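Local coordinates for nucleoside diphosphate kinase (PDB 3ZTP), which probably transfers the terminal phosphate of ATP to nucleoside diphosphates through a phosphorylated enzyme intermediate, making nucleoside triphosphates other than ATP, at residues Thr6-Lys11 with Asn117-Ser122; Lys38-Thr43 with Val72-Leu77; Asp25-Glu30 with Lys84-Ile89. All coordinates share one frame; numbering follows the deposited sequence. Where two conformers were deposited one is given.

Contact 1: residues Thr6-Lys11 with Asn117-Ser122; sequences TLIIVK and NAIHAS. With SO4 (sulfate ion), chain D.
N117 turns its amide oxygen to the ammonium end of K11: NZ donates to OD1 over 2.8 Å, in the amide plane and on a lone pair, while ND2 is held by T93 O. The same NZ reaches sulfate O1 and O4 through weak bonds; beyond CG the lysine runs extended to this point. A118 O accepts from K11 N. I119 carries its chain to the side of the sheet where I8 lies, CD1 against I8 CB at 4.1 Å, and its carbonyl oxygen is held by R107. Here strands 6-10 and 119-121 run antiparallel in the four-stranded sheet of the ferredoxin-like NDK fold. H120 N donates to I9 O and I9 N to H120 O, each over 2.9 Å. H120, next in the strand, points to the opposite side of the sheet from I119, with I9; ND1, at the ring edge, donates to sulfate O2 (2.7 Å) and NE2 bonds E131, consistent with the predicted phosphohistidine role. A121 CB meets I8 CG2. S122 N donates to L7 O (3.0 Å), and S122 OG takes L7 N at 3.1 Å while also bonding E131.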
# COMPACT_ATOMS: atom_id res chain seq x y z
N THR A 6 5.47 -15.43 11.61
CA THR A 6 6.33 -14.54 12.36
C THR A 6 6.79 -13.43 11.43
O THR A 6 6.74 -13.58 10.21
CB THR A 6 7.52 -15.30 12.99
OG1 THR A 6 8.17 -14.39 13.87
CG2 THR A 6 8.53 -15.79 11.95
N LEU A 7 7.19 -12.30 12.00
CA LEU A 7 7.67 -11.18 11.20
C LEU A 7 9.18 -11.10 11.30
O LEU A 7 9.72 -11.13 12.41
CB LEU A 7 7.07 -9.87 11.71
CG LEU A 7 7.45 -8.67 10.82
CD1 LEU A 7 6.57 -8.58 9.59
CD2 LEU A 7 7.47 -7.36 11.58
N ILE A 8 9.86 -10.95 10.16
CA ILE A 8 11.26 -10.53 10.17
C ILE A 8 11.39 -9.15 9.56
O ILE A 8 10.62 -8.76 8.67
CB ILE A 8 12.22 -11.52 9.47
CG1 ILE A 8 11.83 -11.75 8.00
CG2 ILE A 8 12.27 -12.82 10.24
CD1 ILE A 8 12.92 -12.40 7.15
N ILE A 9 12.38 -8.40 10.05
CA ILE A 9 12.78 -7.14 9.39
C ILE A 9 14.28 -7.19 9.18
O ILE A 9 15.03 -7.37 10.14
CB ILE A 9 12.43 -5.89 10.20
CG1 ILE A 9 10.94 -5.90 10.55
CG2 ILE A 9 12.79 -4.67 9.37
CD1 ILE A 9 10.53 -4.73 11.46
N VAL A 10 14.70 -7.02 7.93
CA VAL A 10 16.12 -6.90 7.60
C VAL A 10 16.50 -5.45 7.84
O VAL A 10 15.90 -4.54 7.24
CB VAL A 10 16.40 -7.34 6.16
CG1 VAL A 10 17.87 -7.15 5.78
CG2 VAL A 10 15.96 -8.79 5.97
N LYS A 11 17.42 -5.24 8.77
CA LYS A 11 17.73 -3.92 9.30
C LYS A 11 18.69 -3.17 8.38
O LYS A 11 19.30 -3.75 7.47
CB LYS A 11 18.30 -4.05 10.71
CG LYS A 11 17.40 -4.75 11.69
CD LYS A 11 17.98 -4.77 13.10
CE LYS A 11 17.01 -5.27 14.15
NZ LYS A 11 17.62 -5.38 15.48
N ASN A 117 22.58 -5.72 14.36
CA ASN A 117 22.57 -7.18 14.36
C ASN A 117 21.72 -7.76 13.25
O ASN A 117 21.12 -8.83 13.41
CB ASN A 117 22.17 -7.75 15.72
CG ASN A 117 20.76 -7.42 16.10
OD1 ASN A 117 20.06 -6.70 15.41
ND2 ASN A 117 20.34 -7.95 17.24
N ALA A 118 21.66 -7.05 12.13
CA ALA A 118 21.16 -7.54 10.83
C ALA A 118 19.67 -7.70 10.69
O ALA A 118 19.14 -7.44 9.62
CB ALA A 118 21.87 -8.84 10.41
N ILE A 119 19.00 -8.20 11.72
CA ILE A 119 17.64 -8.69 11.55
C ILE A 119 16.90 -8.67 12.87
O ILE A 119 17.47 -8.87 13.94
CB ILE A 119 17.66 -10.13 10.93
CG1 ILE A 119 16.26 -10.62 10.53
CG2 ILE A 119 18.37 -11.14 11.87
CD1 ILE A 119 16.31 -11.82 9.60
N HIS A 120 15.60 -8.37 12.77
CA HIS A 120 14.61 -8.47 13.82
C HIS A 120 13.73 -9.69 13.53
O HIS A 120 13.35 -9.89 12.37
CB HIS A 120 13.70 -7.24 13.80
CG HIS A 120 12.48 -7.40 14.65
ND1 HIS A 120 12.47 -7.07 15.98
CD2 HIS A 120 11.26 -7.89 14.37
CE1 HIS A 120 11.28 -7.34 16.49
NE2 HIS A 120 10.53 -7.83 15.53
N ALA A 121 13.34 -10.44 14.55
CA ALA A 121 12.25 -11.40 14.42
C ALA A 121 11.34 -11.32 15.63
O ALA A 121 11.80 -11.06 16.74
CB ALA A 121 12.77 -12.83 14.27
N SER A 122 10.06 -11.56 15.41
CA SER A 122 9.10 -11.58 16.51
C SER A 122 9.51 -12.59 17.59
O SER A 122 10.02 -13.66 17.30
CB SER A 122 7.72 -11.97 15.99
OG SER A 122 7.33 -11.17 14.90
S SO4 D . 15.11 -5.98 17.43
O1 SO4 D . 15.91 -7.15 17.05
O2 SO4 D . 13.93 -6.43 18.17
O3 SO4 D . 15.84 -5.09 18.34
O4 SO4 D . 14.76 -5.22 16.27
O HOH W 1 10.44 -15.39 15.14
O HOH W 2 17.68 -6.87 18.32

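Contact 2: residues Lys38-Thr43 with Val72-Leu77; sequences KMFRFT and VVAAVL
The outermost pair of strands on one side of the chain's antiparallel sheet meets here, where strand 33-40 pairs through K38-F40 with V72-A74 of strand 72-78, the short segments inclined at 144°. K38 with A74 and F40 with V72 are hydrogen-bonded pairs: K38 N reaches A74 O at 3.0 Å, V72 N reaches F40 O at 2.9 Å, and each pair closes with the reverse bond. M39 and V73 form the non-hydrogen-bonded pair between them. A bend at the last torsion of M39 sets CE against V73 CG2 (3.7 Å), on the side away from F40.

F40 carries the other side. Its CG stands between the backbone N and the carbonyl carbon (chi1 67°), and the ring lies across V72, whose CG2 sits over one face, offset toward the rim, in a CH-pi contact 3.8 Å from the ring centroid. The closest ring atom is CZ, 3.5 Å from V72 CG2. A74 CB comes up at the ring edge, in its plane, 3.8 Å from CE1. Another rim atom, F40 CE2, stands 3.6 Å above the plane of the F42 ring, over its centre. An alanine in place of F40 takes away the ring face under V72 CG2 and would probably uncover this face of F42, opening a gap next to I135 of helix 125-135.

M39 makes backbone hydrogen bonds to a second subunit, and L139 of a third subunit packs on K38 and F40. The pairing of strands 33-40 and 72-78 is that of the ferredoxin-like fold, and strand 33-40 joins two subunits, as in NDK-family dimers.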
# COMPACT_ATOMS: atom_id res chain seq x y z
N LYS A 38 7.87 -6.52 1.78
CA LYS A 38 8.03 -5.22 1.16
C LYS A 38 9.15 -4.44 1.79
O LYS A 38 9.57 -4.69 2.91
CB LYS A 38 6.75 -4.41 1.23
CG LYS A 38 6.47 -3.81 2.60
CD LYS A 38 5.06 -3.23 2.68
CE LYS A 38 4.66 -2.92 4.11
NZ LYS A 38 3.26 -2.41 4.12
N MET A 39 9.63 -3.50 1.00
CA MET A 39 10.61 -2.49 1.39
C MET A 39 9.87 -1.22 1.75
O MET A 39 8.99 -0.79 1.01
CB MET A 39 11.58 -2.23 0.24
CG MET A 39 12.57 -1.15 0.55
SD MET A 39 13.80 -0.98 -0.77
CE MET A 39 14.65 -2.48 -0.60
N PHE A 40 10.21 -0.61 2.88
CA PHE A 40 9.59 0.61 3.33
C PHE A 40 10.60 1.35 4.20
O PHE A 40 11.70 0.84 4.46
CB PHE A 40 8.28 0.32 4.08
CG PHE A 40 8.48 -0.38 5.37
CD1 PHE A 40 8.69 -1.75 5.39
CD2 PHE A 40 8.54 0.33 6.58
CE1 PHE A 40 8.94 -2.42 6.59
CE2 PHE A 40 8.75 -0.36 7.79
CZ PHE A 40 8.97 -1.72 7.77
N ARG A 41 10.24 2.54 4.64
CA ARG A 41 11.08 3.32 5.53
C ARG A 41 10.26 3.74 6.74
O ARG A 41 9.26 4.45 6.61
CB ARG A 41 11.62 4.53 4.81
CG ARG A 41 12.35 5.49 5.74
CD ARG A 41 13.75 5.65 5.33
NE ARG A 41 14.49 6.54 6.22
CZ ARG A 41 15.51 7.27 5.82
NH1 ARG A 41 15.90 7.21 4.55
NH2 ARG A 41 16.15 8.03 6.68
N PHE A 42 10.65 3.29 7.92
CA PHE A 42 10.05 3.79 9.15
C PHE A 42 10.37 5.28 9.30
O PHE A 42 11.55 5.67 9.21
CB PHE A 42 10.69 3.13 10.38
CG PHE A 42 10.18 1.76 10.75
CD1 PHE A 42 8.87 1.57 11.17
CD2 PHE A 42 11.04 0.69 10.76
CE1 PHE A 42 8.43 0.33 11.57
CE2 PHE A 42 10.59 -0.56 11.16
CZ PHE A 42 9.29 -0.75 11.57
N THR A 43 9.35 6.08 9.58
CA THR A 43 9.61 7.37 10.22
C THR A 43 10.08 7.12 11.66
O THR A 43 9.84 6.05 12.20
CB THR A 43 8.35 8.23 10.30
OG1 THR A 43 7.40 7.55 11.12
CG2 THR A 43 7.76 8.44 8.92
N VAL A 72 14.18 -0.49 5.14
CA VAL A 72 14.25 -1.85 5.63
C VAL A 72 13.34 -2.71 4.80
O VAL A 72 12.53 -2.21 4.01
CB VAL A 72 13.84 -1.95 7.13
CG1 VAL A 72 14.83 -1.19 8.02
CG2 VAL A 72 12.45 -1.39 7.39
N VAL A 73 13.47 -4.02 4.95
CA VAL A 73 12.56 -4.96 4.29
C VAL A 73 11.97 -5.87 5.33
O VAL A 73 12.68 -6.51 6.11
CB VAL A 73 13.29 -5.79 3.23
CG1 VAL A 73 12.41 -6.94 2.74
CG2 VAL A 73 13.71 -4.89 2.06
N ALA A 74 10.66 -5.96 5.35
CA ALA A 74 9.96 -6.89 6.23
C ALA A 74 9.34 -8.03 5.44
O ALA A 74 8.97 -7.86 4.27
CB ALA A 74 8.86 -6.16 7.02
N ALA A 75 9.23 -9.19 6.09
CA ALA A 75 8.57 -10.36 5.51
C ALA A 75 7.79 -11.09 6.57
O ALA A 75 8.21 -11.12 7.74
CB ALA A 75 9.59 -11.31 4.91
N VAL A 76 6.65 -11.64 6.18
CA VAL A 76 5.94 -12.56 7.04
C VAL A 76 6.35 -13.96 6.59
O VAL A 76 6.24 -14.30 5.41
CB VAL A 76 4.42 -12.40 6.90
CG1 VAL A 76 3.69 -13.47 7.72
CG2 VAL A 76 3.99 -11.00 7.33
N LEU A 77 6.83 -14.75 7.54
CA LEU A 77 7.25 -16.12 7.31
C LEU A 77 6.27 -17.06 7.98
O LEU A 77 5.93 -16.88 9.15
CB LEU A 77 8.65 -16.36 7.89
CG LEU A 77 9.74 -15.45 7.36
CD1 LEU A 77 11.03 -15.84 8.01
CD2 LEU A 77 9.84 -15.54 5.85

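Contact 3: residues Asp25-Glu30 with Lys84-Ile89; sequences DRFIQE and KRVREI
R26 lays its side chain across I89: I89 CG2 stands 3.9 Å above one face of the guanidinium, offset toward its rim. A nearly straight bond from R26 NE to E30 OE2 (2.9 Å, 176°) and a hydrogen bond from R26 NH1 to N104 O hold the group there. The first is part of a salt bridge from the last turn of the helix to the residue just past it, and uses the anti lone pair of the carboxylate.

F27 supplies the hydrophobic centre. Its ring atom CE1 touches I89 CG2 at 3.6 Å and V86 CG1 at 3.8 Å, the phenylalanine and isoleucine sliding past each other in opposite directions while V86 meets the ring side chain at about a right angle. One methyl, I89 CG2, is thus shared between the aromatic ring and the guanidinium face.

E30 meets I89 tip to tip, its CG 3.7 Å from I89 CD1. A bend at chi2 (-84°) places CD at the edge of the R26 guanidinium, in its plane. The other carboxylate oxygen, OE1, accepts from a water at 2.6 Å, and that water accepts in turn from R85 NH2 at 2.7 Å, so that the opposite charges of E30 and R85 are linked through solvent. R85 NH1 is held by E80 O.

The axes of helix segments 25-29 and 84-89 approach to 11.5 Å, at 133° between their N-to-C directions. Helices 20-29 and 82-90 lie on the sheet: F27 and V86 pack on I8 of strand 3-10 and L77 of strand 72-78, while I106 of helix 106-110 closes over R26, F27 and I89, and F32 covers R85, V86 and I89.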
# COMPACT_ATOMS: atom_id res chain seq x y z
N ASP A 25 16.92 -15.99 0.97
CA ASP A 25 17.22 -17.32 0.48
C ASP A 25 17.29 -18.31 1.64
O ASP A 25 16.75 -19.42 1.57
CB ASP A 25 18.55 -17.33 -0.30
CG ASP A 25 18.86 -18.67 -0.90
OD1 ASP A 25 18.00 -19.28 -1.52
OD2 ASP A 25 20.00 -19.14 -0.71
N ARG A 26 17.96 -17.92 2.72
CA ARG A 26 18.08 -18.82 3.84
C ARG A 26 16.72 -19.25 4.38
O ARG A 26 16.46 -20.42 4.64
CB ARG A 26 18.89 -18.17 4.96
CG ARG A 26 18.97 -18.99 6.24
CD ARG A 26 19.64 -20.39 6.01
NE ARG A 26 19.96 -20.98 7.31
CZ ARG A 26 20.97 -20.57 8.06
NH1 ARG A 26 21.84 -19.68 7.59
NH2 ARG A 26 21.14 -21.10 9.25
N PHE A 27 15.81 -18.29 4.57
CA PHE A 27 14.51 -18.65 5.12
C PHE A 27 13.70 -19.51 4.17
O PHE A 27 12.98 -20.38 4.59
CB PHE A 27 13.74 -17.41 5.58
CG PHE A 27 14.33 -16.79 6.81
CD1 PHE A 27 14.27 -17.46 8.01
CD2 PHE A 27 14.99 -15.59 6.76
CE1 PHE A 27 14.84 -16.93 9.16
CE2 PHE A 27 15.54 -15.05 7.89
CZ PHE A 27 15.47 -15.72 9.08
N ILE A 28 13.82 -19.25 2.87
CA ILE A 28 13.18 -20.10 1.86
C ILE A 28 13.73 -21.53 1.96
O ILE A 28 12.96 -22.51 2.00
CB ILE A 28 13.38 -19.51 0.46
CG1 ILE A 28 12.59 -18.19 0.33
CG2 ILE A 28 12.94 -20.51 -0.61
CD1 ILE A 28 13.06 -17.33 -0.84
N GLN A 29 15.05 -21.66 2.04
CA GLN A 29 15.65 -22.99 2.08
C GLN A 29 15.38 -23.73 3.38
O GLN A 29 15.37 -24.97 3.42
CB GLN A 29 17.15 -22.92 1.81
CG GLN A 29 17.51 -22.32 0.43
CD GLN A 29 16.59 -22.77 -0.68
OE1 GLN A 29 16.19 -23.93 -0.78
NE2 GLN A 29 16.24 -21.83 -1.54
N GLU A 30 15.12 -22.99 4.45
CA GLU A 30 14.73 -23.60 5.72
C GLU A 30 13.26 -24.03 5.72
O GLU A 30 12.78 -24.62 6.70
CB GLU A 30 15.00 -22.63 6.86
CG GLU A 30 16.51 -22.37 7.08
CD GLU A 30 17.20 -23.39 7.94
OE1 GLU A 30 16.56 -24.39 8.36
OE2 GLU A 30 18.41 -23.21 8.20
N LYS A 84 9.81 -19.96 16.95
CA LYS A 84 11.02 -20.48 17.56
C LYS A 84 12.09 -20.82 16.51
O LYS A 84 13.27 -20.57 16.72
CB LYS A 84 10.69 -21.72 18.40
CG LYS A 84 11.90 -22.46 18.95
CD LYS A 84 11.45 -23.71 19.70
CE LYS A 84 12.61 -24.49 20.29
NZ LYS A 84 12.15 -25.69 21.02
N ARG A 85 11.68 -21.41 15.40
CA ARG A 85 12.67 -21.84 14.41
C ARG A 85 13.37 -20.64 13.79
O ARG A 85 14.58 -20.66 13.58
CB ARG A 85 12.04 -22.71 13.34
CG ARG A 85 11.72 -24.13 13.78
CD ARG A 85 10.89 -24.90 12.74
NE ARG A 85 11.59 -25.04 11.47
CZ ARG A 85 11.01 -25.10 10.27
NH1 ARG A 85 9.69 -25.03 10.15
NH2 ARG A 85 11.75 -25.22 9.19
N VAL A 86 12.63 -19.58 13.50
CA VAL A 86 13.23 -18.37 12.96
C VAL A 86 14.21 -17.76 13.97
O VAL A 86 15.31 -17.32 13.59
CB VAL A 86 12.15 -17.38 12.46
CG1 VAL A 86 12.71 -15.98 12.19
CG2 VAL A 86 11.50 -17.95 11.20
N ARG A 87 13.88 -17.79 15.26
CA ARG A 87 14.83 -17.26 16.25
C ARG A 87 16.10 -18.11 16.37
O ARG A 87 17.18 -17.58 16.66
CB ARG A 87 14.14 -17.05 17.59
CG ARG A 87 13.14 -15.88 17.55
CD ARG A 87 12.33 -15.77 18.83
NE ARG A 87 13.18 -15.49 19.98
CZ ARG A 87 13.80 -16.41 20.71
NH1 ARG A 87 13.67 -17.70 20.42
NH2 ARG A 87 14.55 -16.05 21.74
N GLU A 88 15.99 -19.41 16.10
CA GLU A 88 17.16 -20.30 16.08
C GLU A 88 18.04 -20.03 14.85
O GLU A 88 19.27 -20.11 14.90
CB GLU A 88 16.70 -21.76 16.06
CG GLU A 88 16.16 -22.25 17.39
CD GLU A 88 15.55 -23.64 17.32
OE1 GLU A 88 15.42 -24.20 16.20
OE2 GLU A 88 15.20 -24.17 18.39
N ILE A 89 17.40 -19.73 13.74
CA ILE A 89 18.12 -19.43 12.52
C ILE A 89 18.85 -18.08 12.61
O ILE A 89 19.95 -17.94 12.08
CB ILE A 89 17.15 -19.45 11.33
CG1 ILE A 89 16.69 -20.88 11.04
CG2 ILE A 89 17.78 -18.83 10.06
CD1 ILE A 89 15.38 -20.97 10.27
O HOH W 3 14.39 -25.09 9.55

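Strands 3-10 and 72-78 are neighbours in one sheet, so contacts 1 and 2 are adjoining seams of it, tied by bonds such as V10 N to V73 O (2.8 Å). Both are buried and rest on backbone pairing, but contact 1 lies at the centre of the chain and adds the polar groups of the active site, whereas the side chains that meet in contact 2 are apolar, and it borders two other subunits. Contact 3, which touches the second subunit as well, joins helices instead; it is partly buried, and has no clear direct hydrogen bond across it. Its apolar side packs on strands shared by contacts 1 and 2, while R26, E30 and R85 add charged groups and a water bridge.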